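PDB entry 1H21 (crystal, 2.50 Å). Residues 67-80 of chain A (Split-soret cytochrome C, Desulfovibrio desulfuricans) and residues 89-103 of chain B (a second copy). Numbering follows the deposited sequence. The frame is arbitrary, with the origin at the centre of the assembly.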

# COMPACT_ATOMS: atom_id res chain seq x y z
N PHE A 67 9.66 14.25 10.88
CA PHE A 67 9.25 12.97 10.32
C PHE A 67 10.40 12.07 9.82
O PHE A 67 11.37 12.55 9.22
CB PHE A 67 8.25 13.20 9.18
CG PHE A 67 7.48 11.98 8.80
CD1 PHE A 67 6.23 11.73 9.37
CD2 PHE A 67 8.00 11.08 7.87
CE1 PHE A 67 5.50 10.60 9.02
CE2 PHE A 67 7.29 9.95 7.50
CZ PHE A 67 6.03 9.70 8.08
N PRO A 68 10.34 10.76 10.15
CA PRO A 68 11.37 9.79 9.72
C PRO A 68 11.13 9.43 8.23
O PRO A 68 10.65 8.34 7.91
CB PRO A 68 11.12 8.60 10.66
CG PRO A 68 9.65 8.69 10.97
CD PRO A 68 9.40 10.16 11.12
N PHE A 69 11.49 10.35 7.34
CA PHE A 69 11.24 10.20 5.90
C PHE A 69 11.57 8.89 5.21
O PHE A 69 10.78 8.38 4.43
CB PHE A 69 11.84 11.37 5.11
CG PHE A 69 11.29 12.70 5.51
CD1 PHE A 69 12.06 13.57 6.27
CD2 PHE A 69 10.00 13.06 5.19
CE1 PHE A 69 11.54 14.77 6.71
CE2 PHE A 69 9.47 14.26 5.63
CZ PHE A 69 10.24 15.11 6.38
N ALA A 70 12.74 8.35 5.50
CA ALA A 70 13.16 7.10 4.87
C ALA A 70 12.20 5.95 5.14
O ALA A 70 12.26 4.93 4.46
CB ALA A 70 14.55 6.74 5.26
N MET A 71 11.30 6.12 6.11
CA MET A 71 10.33 5.07 6.40
C MET A 71 9.57 4.76 5.11
O MET A 71 9.14 3.61 4.88
CB MET A 71 9.33 5.48 7.49
CG MET A 71 8.30 4.39 7.84
SD MET A 71 6.96 4.90 8.96
CE MET A 71 5.65 5.22 7.84
N LEU A 72 9.44 5.77 4.25
CA LEU A 72 8.73 5.59 3.00
C LEU A 72 9.48 4.81 1.95
O LEU A 72 8.95 4.55 0.88
CB LEU A 72 8.18 6.91 2.45
CG LEU A 72 6.94 7.17 3.29
CD1 LEU A 72 7.21 8.32 4.22
CD2 LEU A 72 5.73 7.41 2.42
N GLU A 73 10.68 4.37 2.28
CA GLU A 73 11.45 3.52 1.37
C GLU A 73 10.67 2.19 1.30
O GLU A 73 10.69 1.48 0.30
CB GLU A 73 12.87 3.28 1.90
CG GLU A 73 13.76 2.45 0.98
CD GLU A 73 14.97 1.88 1.68
OE1 GLU A 73 14.81 1.30 2.79
OE2 GLU A 73 16.10 1.96 1.13
N ALA A 74 9.91 1.92 2.35
CA ALA A 74 9.11 0.72 2.49
C ALA A 74 8.20 0.50 1.29
O ALA A 74 7.90 -0.64 0.95
CB ALA A 74 8.26 0.81 3.77
N ASN A 75 7.80 1.58 0.65
CA ASN A 75 6.89 1.51 -0.48
C ASN A 75 7.52 1.33 -1.85
O ASN A 75 6.82 1.27 -2.87
CB ASN A 75 6.03 2.75 -0.52
CG ASN A 75 5.02 2.79 0.57
OD1 ASN A 75 3.90 2.33 0.40
ND2 ASN A 75 5.39 3.38 1.70
N LYS A 76 8.83 1.25 -1.89
CA LYS A 76 9.49 1.09 -3.17
C LYS A 76 9.06 -0.23 -3.81
O LYS A 76 8.86 -1.23 -3.12
CB LYS A 76 11.02 1.16 -3.01
CG LYS A 76 11.75 1.64 -4.26
CD LYS A 76 13.26 1.49 -4.12
CE LYS A 76 13.91 1.44 -5.49
NZ LYS A 76 15.38 1.45 -5.45
N GLY A 77 8.80 -0.19 -5.12
CA GLY A 77 8.39 -1.38 -5.86
C GLY A 77 7.07 -1.99 -5.42
O GLY A 77 6.83 -3.19 -5.60
N GLY A 78 6.19 -1.16 -4.88
CA GLY A 78 4.91 -1.65 -4.41
C GLY A 78 5.09 -2.41 -3.11
O GLY A 78 4.33 -3.30 -2.82
N ILE A 79 6.06 -1.97 -2.31
CA ILE A 79 6.43 -2.57 -1.01
C ILE A 79 7.38 -3.77 -1.20
O ILE A 79 6.96 -4.90 -1.45
CB ILE A 79 5.18 -2.93 -0.13
CG1 ILE A 79 4.25 -1.72 0.04
CG2 ILE A 79 5.60 -3.40 1.24
CD1 ILE A 79 2.86 -2.09 0.58
N SER A 80 8.68 -3.49 -1.18
CA SER A 80 9.69 -4.51 -1.36
C SER A 80 9.44 -5.40 -2.58
O SER A 80 9.48 -6.63 -2.47
CB SER A 80 9.79 -5.35 -0.11
OG SER A 80 10.67 -4.76 0.80
N LEU B 89 -0.92 -5.37 6.84
CA LEU B 89 0.38 -5.75 6.30
C LEU B 89 1.27 -4.56 6.10
O LEU B 89 2.46 -4.61 6.45
CB LEU B 89 0.26 -6.49 4.98
CG LEU B 89 -0.48 -7.82 5.09
CD1 LEU B 89 -0.54 -8.49 3.73
CD2 LEU B 89 0.23 -8.68 6.10
N TYR B 90 0.74 -3.51 5.49
CA TYR B 90 1.55 -2.32 5.27
C TYR B 90 1.95 -1.69 6.60
O TYR B 90 3.12 -1.33 6.80
CB TYR B 90 0.86 -1.27 4.41
CG TYR B 90 1.73 -0.08 4.31
CD1 TYR B 90 2.82 -0.06 3.46
CD2 TYR B 90 1.54 1.00 5.16
CE1 TYR B 90 3.72 0.98 3.48
CE2 TYR B 90 2.44 2.04 5.19
CZ TYR B 90 3.52 2.03 4.33
OH TYR B 90 4.37 3.10 4.32
N GLY B 91 0.99 -1.53 7.50
CA GLY B 91 1.30 -0.94 8.80
C GLY B 91 2.46 -1.64 9.49
O GLY B 91 3.41 -1.00 9.96
N ALA B 92 2.42 -2.96 9.51
CA ALA B 92 3.47 -3.74 10.14
C ALA B 92 4.78 -3.62 9.42
O ALA B 92 5.82 -3.42 10.04
CB ALA B 92 3.06 -5.19 10.22
N ALA B 93 4.74 -3.74 8.10
CA ALA B 93 5.96 -3.68 7.30
C ALA B 93 6.64 -2.34 7.40
O ALA B 93 7.86 -2.27 7.48
CB ALA B 93 5.65 -3.98 5.85
N ALA B 94 5.84 -1.27 7.39
CA ALA B 94 6.32 0.11 7.45
C ALA B 94 7.30 0.30 8.59
O ALA B 94 8.36 0.89 8.42
CB ALA B 94 5.14 1.06 7.63
N THR B 95 6.95 -0.25 9.75
CA THR B 95 7.78 -0.14 10.95
C THR B 95 9.18 -0.64 10.71
O THR B 95 10.12 -0.05 11.24
CB THR B 95 7.17 -0.89 12.19
OG1 THR B 95 7.31 -2.31 12.04
CG2 THR B 95 5.69 -0.55 12.36
N PHE B 96 9.35 -1.66 9.87
CA PHE B 96 10.69 -2.21 9.60
C PHE B 96 11.63 -1.16 9.04
O PHE B 96 12.83 -1.16 9.36
CB PHE B 96 10.66 -3.37 8.61
CG PHE B 96 9.78 -4.52 9.01
CD1 PHE B 96 9.36 -4.68 10.32
CD2 PHE B 96 9.37 -5.44 8.05
CE1 PHE B 96 8.54 -5.74 10.66
CE2 PHE B 96 8.55 -6.50 8.38
CZ PHE B 96 8.14 -6.65 9.69
N SER B 97 11.08 -0.25 8.22
CA SER B 97 11.88 0.80 7.58
C SER B 97 12.29 1.98 8.48
O SER B 97 12.90 2.96 8.03
CB SER B 97 11.18 1.27 6.31
OG SER B 97 11.05 0.18 5.40
N LEU B 98 11.93 1.89 9.76
CA LEU B 98 12.31 2.90 10.72
C LEU B 98 13.62 2.45 11.35
O LEU B 98 14.37 3.27 11.88
CB LEU B 98 11.25 3.03 11.81
CG LEU B 98 9.93 3.68 11.40
CD1 LEU B 98 8.85 3.47 12.44
CD2 LEU B 98 10.15 5.16 11.18
N PHE B 99 13.92 1.16 11.22
CA PHE B 99 15.12 0.57 11.81
C PHE B 99 16.14 0.01 10.82
O PHE B 99 17.34 -0.07 11.13
CB PHE B 99 14.73 -0.59 12.75
CG PHE B 99 13.59 -0.28 13.69
CD1 PHE B 99 12.32 -0.74 13.43
CD2 PHE B 99 13.80 0.46 14.85
CE1 PHE B 99 11.27 -0.48 14.31
CE2 PHE B 99 12.76 0.74 15.73
CZ PHE B 99 11.49 0.27 15.46
N TRP B 100 15.69 -0.42 9.65
CA TRP B 100 16.58 -1.04 8.66
C TRP B 100 16.35 -0.53 7.22
O TRP B 100 15.25 -0.08 6.89
CB TRP B 100 16.37 -2.57 8.70
CG TRP B 100 16.68 -3.23 10.02
CD1 TRP B 100 17.91 -3.51 10.50
CD2 TRP B 100 15.74 -3.65 11.04
NE1 TRP B 100 17.82 -4.07 11.76
CE2 TRP B 100 16.50 -4.16 12.12
CE3 TRP B 100 14.34 -3.62 11.15
CZ2 TRP B 100 15.91 -4.65 13.29
CZ3 TRP B 100 13.75 -4.12 12.32
CH2 TRP B 100 14.54 -4.62 13.38
N GLY B 101 17.40 -0.64 6.39
CA GLY B 101 17.34 -0.23 4.98
C GLY B 101 16.76 -1.36 4.12
O GLY B 101 16.82 -2.52 4.54
N ARG B 102 16.28 -1.05 2.91
CA ARG B 102 15.63 -2.05 2.04
C ARG B 102 16.30 -3.40 1.84
O ARG B 102 15.60 -4.43 1.82
CB ARG B 102 15.25 -1.45 0.68
CG ARG B 102 16.40 -1.04 -0.20
CD ARG B 102 15.86 -0.39 -1.47
NE ARG B 102 16.94 0.04 -2.35
CZ ARG B 102 17.55 1.22 -2.27
NH1 ARG B 102 17.21 2.10 -1.34
NH2 ARG B 102 18.51 1.51 -3.11
N LYS B 103 17.62 -3.40 1.71
CA LYS B 103 18.38 -4.63 1.54
C LYS B 103 18.02 -5.57 2.67
O LYS B 103 17.64 -6.71 2.46
CB LYS B 103 19.87 -4.35 1.65

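Two positive side chains sit close together at one edge of this contact. Lys A76 NZ lies 3.7 Å from Arg B102 NE, over one face of the guanidinium group. Like charges repel, and a negative group lies nearby. Glu A73 offsets the arginine's charge. Glu A73 OE2 and Arg B102 NH1 are 2.7 Å apart and form a hydrogen-bonded salt bridge. The carboxylate oxygen approaches the guanidinium at its edge, near its plane, where the N-H groups point. Lys A76 NZ, Arg B102 NH1 and Arg B102 NH2 also have hydrogen bonds elsewhere in the structure.

Glu A73 has a second role. Its chi1 and chi2 are both t, so the chain is extended before chi3 turns to 48°. Arg B102 N donates a weak hydrogen bond to Glu A73 OE1, at 2.8 Å with an N-H...O angle of 122°. Gly B101 is the N-cap residue, and a helix starts at Arg B102. One carboxylate therefore meets both the side chain and the backbone of Arg B102. Its negative charge also lies near a helix start, where backbone N-H groups lack partners within the helix.

The register runs in opposite senses: as chain A numbers rise, their chain B neighbours fall. Met A71 and Ser B97 are nearest neighbours, with CA atoms 4.7 Å apart. Further along, Ala A74 pairs with Ala B94, CA to CA 5.7 Å. By Ile A79 and Tyr B90 the gap between CA atoms has grown to 8.0 Å. Chain A contributes a 3-10 segment, residues 69 to 75, and chain B a helix that begins before Leu B89. No backbone-to-backbone hydrogen bond joins them.

Ala A74 and Ala B94 are both small, and their backbones lie close. Ala A74 CB lies 3.3 Å from Ser B97 OG and 4.2 Å from Ala B94 CA. Ser B97 also packs against the chain A backbone, with Ser B97 CB 3.4 Å from Met A71 O. These are contacts, not hydrogen bonds.

Met A71 lies along the chain B helix. Its chi1 and chi2 are both t. Met A71 CG is 3.5 Å from Ala B94 O, and Met A71 CE is 4.2 Å from Ala B94 CB. Leu B98 adds apolar cover. Leu B98 CD2 lies 3.8 Å from Met A71 CB and 3.6 Å from Pro A68 CG. The CA-to-CB bond of Leu B98 points sideways, but the end of the side chain comes nearer to chain A.

Tyr B90 behaves similarly. Its CA-to-CB bond is sideways, yet its ring reaches across the widening gap. Asn A75 ND2 donates a hydrogen bond to Tyr B90 OH, 2.8 Å long with an angle of 147°. This gives the phenol oxygen a polar partner in a buried setting. Ile A79 CD1 meets the edge of the ring, 3.5 Å from Tyr B90 CD1. The tyrosine thus combines a polar contact at its hydroxyl with an apolar one at its ring. Together the two stretches bury 730 Å², both sides summed.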